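Local coordinates for uncharacterized protein (Lodderomyces elongisporus NRRL YB-4239, PDB 4EXJ) that is of unknown function but belongs to the glutathione S-transferase superfamily and is probably a Ure2-like, transferase-related protein, at residues K81-F85 and F86-K90; D92-L95 and Y96-N100. All blocks are in the same frame, centred on the assembly; numbering follows the deposited sequence.

The two contacts follow one another along the chain, with centres about 10 Å apart. Contact 1 is a turn in the loop that runs from helix 68-79 towards helix 93-120, and contact 2 is the capped first turns of that second helix. The side chain of Gln-99 reaches back from contact 2: its OE1 lies 2.9 Å from the backbone N of Tyr-87, a probable hydrogen bond, and touches Phe-86 CA. Nearer the helix start, CD1 of Tyr-96 packs 3.4 Å from the carbonyl O of Tyr-87. The loop and the helix start pack together, each contact centre lying about 19 Å from the centre of the chain, and both contacts touch the second subunit.

Contact 1 of 2, residues K81-F85 and F86-K90; sequences KEHKF and FYSLK
The ring of Phe-86 lies against the imidazole of His-83 where the chain turns between residues 81-85 and 86-90. Followed outward from its backbone, the His-83 side chain first sets CB 3.6 Å from Phe-86 O. CG and CD2 then run beneath the phenyl rim, CD2 coming to 3.7 Å from Phe-86 CE1. Phe-86 CZ sits above the middle of the imidazole, over one face, and the two planes are inclined at 37°, an oblique aromatic pair. Phe-86 reaches this position because chi1 of 82° places its CG between its own N and carbonyl carbon, folding the ring back over His-83. At the far end of the imidazole, CE1 touches Ser-88 CB at 3.4 Å, while Ser-88 OG lies at the edge, in the ring plane. ND1 is hydrogen-bonded to Gln-91 OE1, which also takes the backbone N of Ser-88 and so ties the histidine to the loop leading into helix 93-120.

One water bridges the turn, 2.9 Å from His-83 O and 2.6 Å from Phe-86 O; Lys-160 NZ also bonds His-83 O. Asp-80 receives the N-H groups of Lys-84 and Phe-85. No direct hydrogen bond joins the two segments: ring packing and the water link them, Asp-80, Gln-91 and Lys-160 are outside polar partners, and the buried Phe-86 N has no partner.

Contact 2 of 2, residues D92-L95 and Y96-N100; sequences DPKL and YWEQN
Leu-95 and Glu-98 meet at one turn's spacing: the methyl CD2 of Leu-95 lies 3.5 Å from Glu-98 OE1, the two side chains crossing at a slant. Glu-98 OE2 approaches the aliphatic part of Lys-94 instead, 3.8 Å from CG, with the two chains alongside and pointing the same way. The glutamate reaches both because chi1 of -75° sets its CG anti to its carbonyl carbon and chi2 of 172° extends the chain back toward them. Lys-94 NZ is 5.9 Å from OE2 of Glu-98, too far for contact, so any attraction between the charges is probably modest. Trp-97 CD1 comes within 3.0 Å of Pro-93 O, the carbonyl that also receives Trp-97 N.

This is the N-terminus of helix 93-120, part of the largely helical C-terminal domain of the glutathione S-transferase fold. Asp-92 is its N-cap; OD1 accepts Leu-95 N at 3.3 Å, approached from above the carboxylate plane. Successive i to i+4 bonds then begin with Tyr-96 N to Asp-92 O, 2.9 Å, and continue to Gln-99 N on Leu-95 O, 2.8 Å. Tyr-96 CD2 sits over one face of the Trp-97 indole, 3.7 Å above its plane. Farther out, the second subunit contributes Tyr-74, edge-to-face with Trp-97, and its Asn-70 OD1 bonds Asn-100 ND2.

Contact 1 of 2, residues K81-F85 and F86-K90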
ATOM      1  N   LYS B  81      -6.615  -1.348 -23.836  1.00 34.98           N
ATOM      2  CA  LYS B  81      -7.965  -1.258 -24.394  1.00 35.99           C
ATOM      3  C   LYS B  81      -8.686  -2.602 -24.522  1.00 29.79           C
ATOM      4  O   LYS B  81      -9.917  -2.646 -24.448  1.00 35.90           O
ATOM      5  CB  LYS B  81      -7.909  -0.563 -25.753  1.00 32.57           C
ATOM      6  CG  LYS B  81      -7.310   0.814 -25.681  1.00 42.39           C
ATOM      7  CD  LYS B  81      -8.144   1.691 -24.769  1.00 48.42           C
ATOM      8  CE  LYS B  81      -7.738   3.139 -24.897  1.00 50.72           C
ATOM      9  NZ  LYS B  81      -8.552   3.984 -23.986  1.00 65.78           N
ATOM     10  N   GLU B  82      -7.948  -3.697 -24.730  1.00 31.51           N
ATOM     11  CA  GLU B  82      -8.568  -5.022 -24.794  1.00 34.03           C
ATOM     12  C   GLU B  82      -8.713  -5.683 -23.420  1.00 33.63           C
ATOM     13  O   GLU B  82      -9.174  -6.811 -23.322  1.00 35.66           O
ATOM     14  CB  GLU B  82      -7.767  -5.961 -25.707  1.00 38.04           C
ATOM     15  CG  GLU B  82      -7.598  -5.460 -27.140  1.00 46.04           C
ATOM     16  CD  GLU B  82      -8.873  -5.563 -27.961  1.00 60.91           C
ATOM     17  OE1 GLU B  82      -9.888  -6.058 -27.428  1.00 67.79           O
ATOM     18  OE2 GLU B  82      -8.857  -5.151 -29.141  1.00 63.99           O
ATOM     19  N   HIS B  83      -8.303  -4.979 -22.366  1.00 30.98           N
ATOM     20  CA  HIS B  83      -8.253  -5.570 -21.025  1.00 32.62           C
ATOM     21  C   HIS B  83      -7.505  -6.885 -21.058  1.00 29.33           C
ATOM     22  O   HIS B  83      -7.982  -7.911 -20.540  1.00 31.31           O
ATOM     23  CB  HIS B  83      -9.665  -5.780 -20.474  1.00 35.04           C
ATOM     24  CG  HIS B  83     -10.432  -4.508 -20.301  1.00 37.54           C
ATOM     25  ND1 HIS B  83     -11.431  -4.363 -19.364  1.00 43.79           N
ATOM     26  CD2 HIS B  83     -10.336  -3.316 -20.934  1.00 41.09           C
ATOM     27  CE1 HIS B  83     -11.922  -3.137 -19.432  1.00 39.17           C
ATOM     28  NE2 HIS B  83     -11.274  -2.481 -20.376  1.00 42.10           N
ATOM     29  N   LYS B  84      -6.331  -6.883 -21.678  1.00 28.25           N
ATOM     30  CA  LYS B  84      -5.520  -8.099 -21.678  1.00 25.81           C
ATOM     31  C   LYS B  84      -4.952  -8.417 -20.282  1.00 26.04           C
ATOM     32  O   LYS B  84      -4.851  -9.586 -19.887  1.00 28.17           O
ATOM     33  CB  LYS B  84      -4.372  -7.977 -22.687  1.00 26.97           C
ATOM     34  CG  LYS B  84      -3.435  -9.178 -22.725  1.00 29.19           C
ATOM     35  CD  LYS B  84      -2.438  -9.043 -23.871  1.00 31.41           C
ATOM     36  CE  LYS B  84      -1.528 -10.268 -23.962  1.00 39.91           C
ATOM     37  NZ  LYS B  84      -0.521 -10.116 -25.039  1.00 42.92           N
ATOM     38  N   PHE B  85      -4.615  -7.368 -19.541  1.00 29.09           N
ATOM     39  CA  PHE B  85      -3.845  -7.516 -18.300  1.00 26.46           C
ATOM     40  C   PHE B  85      -4.562  -7.051 -17.051  1.00 25.40           C
ATOM     41  O   PHE B  85      -3.948  -6.935 -15.988  1.00 25.62           O
ATOM     42  CB  PHE B  85      -2.506  -6.777 -18.415  1.00 25.77           C
ATOM     43  CG  PHE B  85      -1.605  -7.325 -19.496  1.00 27.64           C
ATOM     44  CD1 PHE B  85      -1.089  -8.612 -19.393  1.00 32.89           C
ATOM     45  CD2 PHE B  85      -1.281  -6.553 -20.608  1.00 29.58           C
ATOM     46  CE1 PHE B  85      -0.253  -9.134 -20.379  1.00 33.27           C
ATOM     47  CE2 PHE B  85      -0.457  -7.069 -21.617  1.00 30.77           C
ATOM     48  CZ  PHE B  85       0.059  -8.368 -21.495  1.00 28.26           C
ATOM     49  N   PHE B  86      -5.859  -6.785 -17.145  1.00 25.09           N
ATOM     50  CA  PHE B  86      -6.576  -6.394 -15.941  1.00 26.83           C
ATOM     51  C   PHE B  86      -8.050  -6.587 -16.123  1.00 30.92           C
ATOM     52  O   PHE B  86      -8.523  -6.804 -17.246  1.00 29.55           O
ATOM     53  CB  PHE B  86      -6.278  -4.934 -15.552  1.00 25.09           C
ATOM     54  CG  PHE B  86      -7.099  -3.896 -16.300  1.00 29.76           C
ATOM     55  CD1 PHE B  86      -6.955  -3.718 -17.676  1.00 26.55           C
ATOM     56  CD2 PHE B  86      -7.992  -3.082 -15.619  1.00 34.76           C
ATOM     57  CE1 PHE B  86      -7.691  -2.742 -18.350  1.00 30.48           C
ATOM     58  CE2 PHE B  86      -8.741  -2.113 -16.293  1.00 31.86           C
ATOM     59  CZ  PHE B  86      -8.588  -1.950 -17.660  1.00 29.66           C
ATOM     60  N   TYR B  87      -8.754  -6.502 -15.002  1.00 30.54           N
ATOM     61  CA  TYR B  87     -10.209  -6.586 -14.985  1.00 30.48           C
ATOM     62  C   TYR B  87     -10.805  -5.236 -14.574  1.00 35.36           C
ATOM     63  O   TYR B  87     -10.348  -4.598 -13.630  1.00 30.94           O
ATOM     64  CB  TYR B  87     -10.633  -7.682 -14.029  1.00 28.05           C
ATOM     65  CG  TYR B  87     -10.231  -9.067 -14.458  1.00 31.90           C
ATOM     66  CD1 TYR B  87     -10.985  -9.770 -15.393  1.00 39.37           C
ATOM     67  CD2 TYR B  87      -9.085  -9.680 -13.941  1.00 34.70           C
ATOM     68  CE1 TYR B  87     -10.620 -11.042 -15.799  1.00 38.54           C
ATOM     69  CE2 TYR B  87      -8.720 -10.961 -14.341  1.00 36.81           C
ATOM     70  CZ  TYR B  87      -9.491 -11.633 -15.270  1.00 40.55           C
ATOM     71  OH  TYR B  87      -9.135 -12.902 -15.667  1.00 43.08           O
ATOM     72  N   SER B  88     -11.828  -4.787 -15.294  1.00 31.09           N
ATOM     73  CA  SER B  88     -12.441  -3.511 -14.948  1.00 29.42           C
ATOM     74  C   SER B  88     -13.645  -3.766 -14.037  1.00 27.97           C
ATOM     75  O   SER B  88     -14.134  -4.887 -13.923  1.00 31.64           O
ATOM     76  CB  SER B  88     -12.853  -2.719 -16.204  1.00 36.10           C
ATOM     77  OG  SER B  88     -14.019  -3.280 -16.771  1.00 39.69           O
ATOM     78  N   LEU B  89     -14.078  -2.718 -13.361  1.00 32.21           N
ATOM     79  CA  LEU B  89     -15.151  -2.825 -12.388  1.00 36.15           C
ATOM     80  C   LEU B  89     -16.454  -3.332 -13.034  1.00 33.86           C
ATOM     81  O   LEU B  89     -17.125  -4.213 -12.488  1.00 33.72           O
ATOM     82  CB  LEU B  89     -15.328  -1.478 -11.696  1.00 34.06           C
ATOM     83  CG  LEU B  89     -16.404  -1.332 -10.617  1.00 39.79           C
ATOM     84  CD1 LEU B  89     -16.307  -2.444  -9.560  1.00 32.48           C
ATOM     85  CD2 LEU B  89     -16.296   0.038  -9.989  1.00 38.43           C
ATOM     86  N   LYS B  90     -16.783  -2.819 -14.215  1.00 40.29           N
ATOM     87  CA  LYS B  90     -18.011  -3.248 -14.904  1.00 38.64           C
ATOM     88  C   LYS B  90     -17.815  -4.607 -15.538  1.00 41.14           C
ATOM     89  O   LYS B  90     -18.707  -5.463 -15.523  1.00 42.18           O
ATOM     90  CB  LYS B  90     -18.407  -2.245 -15.978  1.00 41.38           C
ATOM     91  CG  LYS B  90     -19.247  -1.103 -15.481  1.00 42.61           C
ATOM     92  CD  LYS B  90     -19.824  -0.315 -16.647  1.00 35.47           C
ATOM     93  CE  LYS B  90     -20.514   0.945 -16.145  1.00 48.65           C
ATOM     94  NZ  LYS B  90     -21.080   1.763 -17.259  1.00 42.42           N
TER
HETATM   95  O   HOH W   1      -9.641  -8.912 -18.316  1.00 47.19           O

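Contact 2 of 2, residues D92-L95 and Y96-N100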
ATOM      1  N   ASP B  92     -15.981  -7.147 -14.537  1.00 38.41           N
ATOM      2  CA  ASP B  92     -16.101  -8.216 -13.564  1.00 30.99           C
ATOM      3  C   ASP B  92     -15.758  -7.655 -12.188  1.00 36.74           C
ATOM      4  O   ASP B  92     -14.583  -7.613 -11.797  1.00 32.17           O
ATOM      5  CB  ASP B  92     -15.162  -9.364 -13.921  1.00 35.87           C
ATOM      6  CG  ASP B  92     -15.451 -10.630 -13.120  1.00 44.66           C
ATOM      7  OD1 ASP B  92     -15.774 -10.530 -11.910  1.00 38.34           O
ATOM      8  OD2 ASP B  92     -15.364 -11.732 -13.711  1.00 49.85           O
ATOM      9  N   PRO B  93     -16.783  -7.205 -11.445  1.00 33.11           N
ATOM     10  CA  PRO B  93     -16.528  -6.494 -10.199  1.00 32.25           C
ATOM     11  C   PRO B  93     -15.817  -7.365  -9.173  1.00 31.68           C
ATOM     12  O   PRO B  93     -14.944  -6.875  -8.459  1.00 32.11           O
ATOM     13  CB  PRO B  93     -17.931  -6.105  -9.697  1.00 34.42           C
ATOM     14  CG  PRO B  93     -18.847  -6.312 -10.843  1.00 39.67           C
ATOM     15  CD  PRO B  93     -18.221  -7.300 -11.770  1.00 39.33           C
ATOM     16  N   LYS B  94     -16.179  -8.639  -9.100  1.00 30.45           N
ATOM     17  CA  LYS B  94     -15.525  -9.527  -8.150  1.00 28.55           C
ATOM     18  C   LYS B  94     -14.013  -9.510  -8.371  1.00 32.04           C
ATOM     19  O   LYS B  94     -13.212  -9.346  -7.427  1.00 27.12           O
ATOM     20  CB  LYS B  94     -16.047 -10.948  -8.308  1.00 33.41           C
ATOM     21  CG  LYS B  94     -15.604 -11.898  -7.220  1.00 38.04           C
ATOM     22  CD  LYS B  94     -16.073 -13.331  -7.518  1.00 51.52           C
ATOM     23  CE  LYS B  94     -17.570 -13.490  -7.295  1.00 53.66           C
ATOM     24  NZ  LYS B  94     -17.931 -13.357  -5.859  1.00 57.83           N
ATOM     25  N   LEU B  95     -13.617  -9.702  -9.619  1.00 29.21           N
ATOM     26  CA  LEU B  95     -12.189  -9.772  -9.952  1.00 29.06           C
ATOM     27  C   LEU B  95     -11.493  -8.424  -9.807  1.00 30.23           C
ATOM     28  O   LEU B  95     -10.319  -8.371  -9.408  1.00 27.34           O
ATOM     29  CB  LEU B  95     -11.996 -10.350 -11.358  1.00 28.96           C
ATOM     30  CG  LEU B  95     -12.496 -11.786 -11.497  1.00 32.20           C
ATOM     31  CD1 LEU B  95     -12.117 -12.331 -12.871  1.00 32.11           C
ATOM     32  CD2 LEU B  95     -11.930 -12.652 -10.396  1.00 31.35           C
ATOM     33  N   TYR B  96     -12.221  -7.343 -10.108  1.00 26.21           N
ATOM     34  CA  TYR B  96     -11.697  -5.999  -9.958  1.00 27.33           C
ATOM     35  C   TYR B  96     -11.303  -5.741  -8.506  1.00 26.80           C
ATOM     36  O   TYR B  96     -10.216  -5.213  -8.235  1.00 24.69           O
ATOM     37  CB  TYR B  96     -12.713  -4.952 -10.423  1.00 25.13           C
ATOM     38  CG  TYR B  96     -12.302  -3.533 -10.112  1.00 24.30           C
ATOM     39  CD1 TYR B  96     -11.525  -2.799 -11.003  1.00 28.29           C
ATOM     40  CD2 TYR B  96     -12.694  -2.932  -8.920  1.00 23.27           C
ATOM     41  CE1 TYR B  96     -11.144  -1.502 -10.711  1.00 27.12           C
ATOM     42  CE2 TYR B  96     -12.322  -1.629  -8.618  1.00 27.12           C
ATOM     43  CZ  TYR B  96     -11.545  -0.929  -9.518  1.00 30.46           C
ATOM     44  OH  TYR B  96     -11.180   0.352  -9.230  1.00 32.90           O
ATOM     45  N   TRP B  97     -12.187  -6.105  -7.575  1.00 23.77           N
ATOM     46  CA  TRP B  97     -11.842  -5.931  -6.146  1.00 23.73           C
ATOM     47  C   TRP B  97     -10.728  -6.853  -5.669  1.00 24.36           C
ATOM     48  O   TRP B  97      -9.940  -6.450  -4.814  1.00 23.68           O
ATOM     49  CB  TRP B  97     -13.066  -5.989  -5.238  1.00 25.99           C
ATOM     50  CG  TRP B  97     -14.004  -4.838  -5.534  1.00 25.50           C
ATOM     51  CD1 TRP B  97     -15.232  -4.923  -6.135  1.00 31.09           C
ATOM     52  CD2 TRP B  97     -13.758  -3.436  -5.315  1.00 29.95           C
ATOM     53  NE1 TRP B  97     -15.771  -3.664  -6.285  1.00 27.48           N
ATOM     54  CE2 TRP B  97     -14.892  -2.739  -5.783  1.00 28.93           C
ATOM     55  CE3 TRP B  97     -12.705  -2.701  -4.734  1.00 24.00           C
ATOM     56  CZ2 TRP B  97     -14.986  -1.348  -5.725  1.00 27.06           C
ATOM     57  CZ3 TRP B  97     -12.807  -1.306  -4.676  1.00 29.76           C
ATOM     58  CH2 TRP B  97     -13.945  -0.653  -5.161  1.00 31.05           C
ATOM     59  N   GLU B  98     -10.643  -8.063  -6.218  1.00 24.80           N
ATOM     60  CA  GLU B  98      -9.530  -8.963  -5.871  1.00 27.78           C
ATOM     61  C   GLU B  98      -8.226  -8.327  -6.352  1.00 25.03           C
ATOM     62  O   GLU B  98      -7.223  -8.300  -5.621  1.00 24.23           O
ATOM     63  CB  GLU B  98      -9.689 -10.349  -6.523  1.00 27.86           C
ATOM     64  CG  GLU B  98     -10.748 -11.264  -5.867  1.00 29.76           C
ATOM     65  CD  GLU B  98     -11.011 -12.542  -6.647  1.00 40.33           C
ATOM     66  OE1 GLU B  98     -10.127 -12.953  -7.433  1.00 35.71           O
ATOM     67  OE2 GLU B  98     -12.104 -13.137  -6.467  1.00 35.83           O
ATOM     68  N   GLN B  99      -8.243  -7.835  -7.590  1.00 23.27           N
ATOM     69  CA  GLN B  99      -7.103  -7.166  -8.189  1.00 22.19           C
ATOM     70  C   GLN B  99      -6.694  -5.969  -7.342  1.00 26.11           C
ATOM     71  O   GLN B  99      -5.515  -5.784  -7.031  1.00 23.16           O
ATOM     72  CB  GLN B  99      -7.515  -6.717  -9.603  1.00 19.29           C
ATOM     73  CG  GLN B  99      -6.579  -5.816 -10.354  1.00 22.76           C
ATOM     74  CD  GLN B  99      -7.178  -5.569 -11.723  1.00 32.34           C
ATOM     75  OE1 GLN B  99      -7.068  -6.405 -12.614  1.00 27.26           O
ATOM     76  NE2 GLN B  99      -7.861  -4.451 -11.875  1.00 27.43           N
ATOM     77  N   ASN B 100      -7.666  -5.149  -6.948  1.00 22.81           N
ATOM     78  CA  ASN B 100      -7.325  -3.947  -6.191  1.00 23.58           C
ATOM     79  C   ASN B 100      -6.712  -4.286  -4.839  1.00 23.90           C
ATOM     80  O   ASN B 100      -5.711  -3.691  -4.433  1.00 23.04           O
ATOM     81  CB  ASN B 100      -8.565  -3.071  -5.997  1.00 20.86           C
ATOM     82  CG  ASN B 100      -8.279  -1.607  -6.209  1.00 27.95           C
ATOM     83  OD1 ASN B 100      -7.817  -1.200  -7.280  1.00 32.65           O
ATOM     84  ND2 ASN B 100      -8.606  -0.798  -5.218  1.00 28.25           N
TER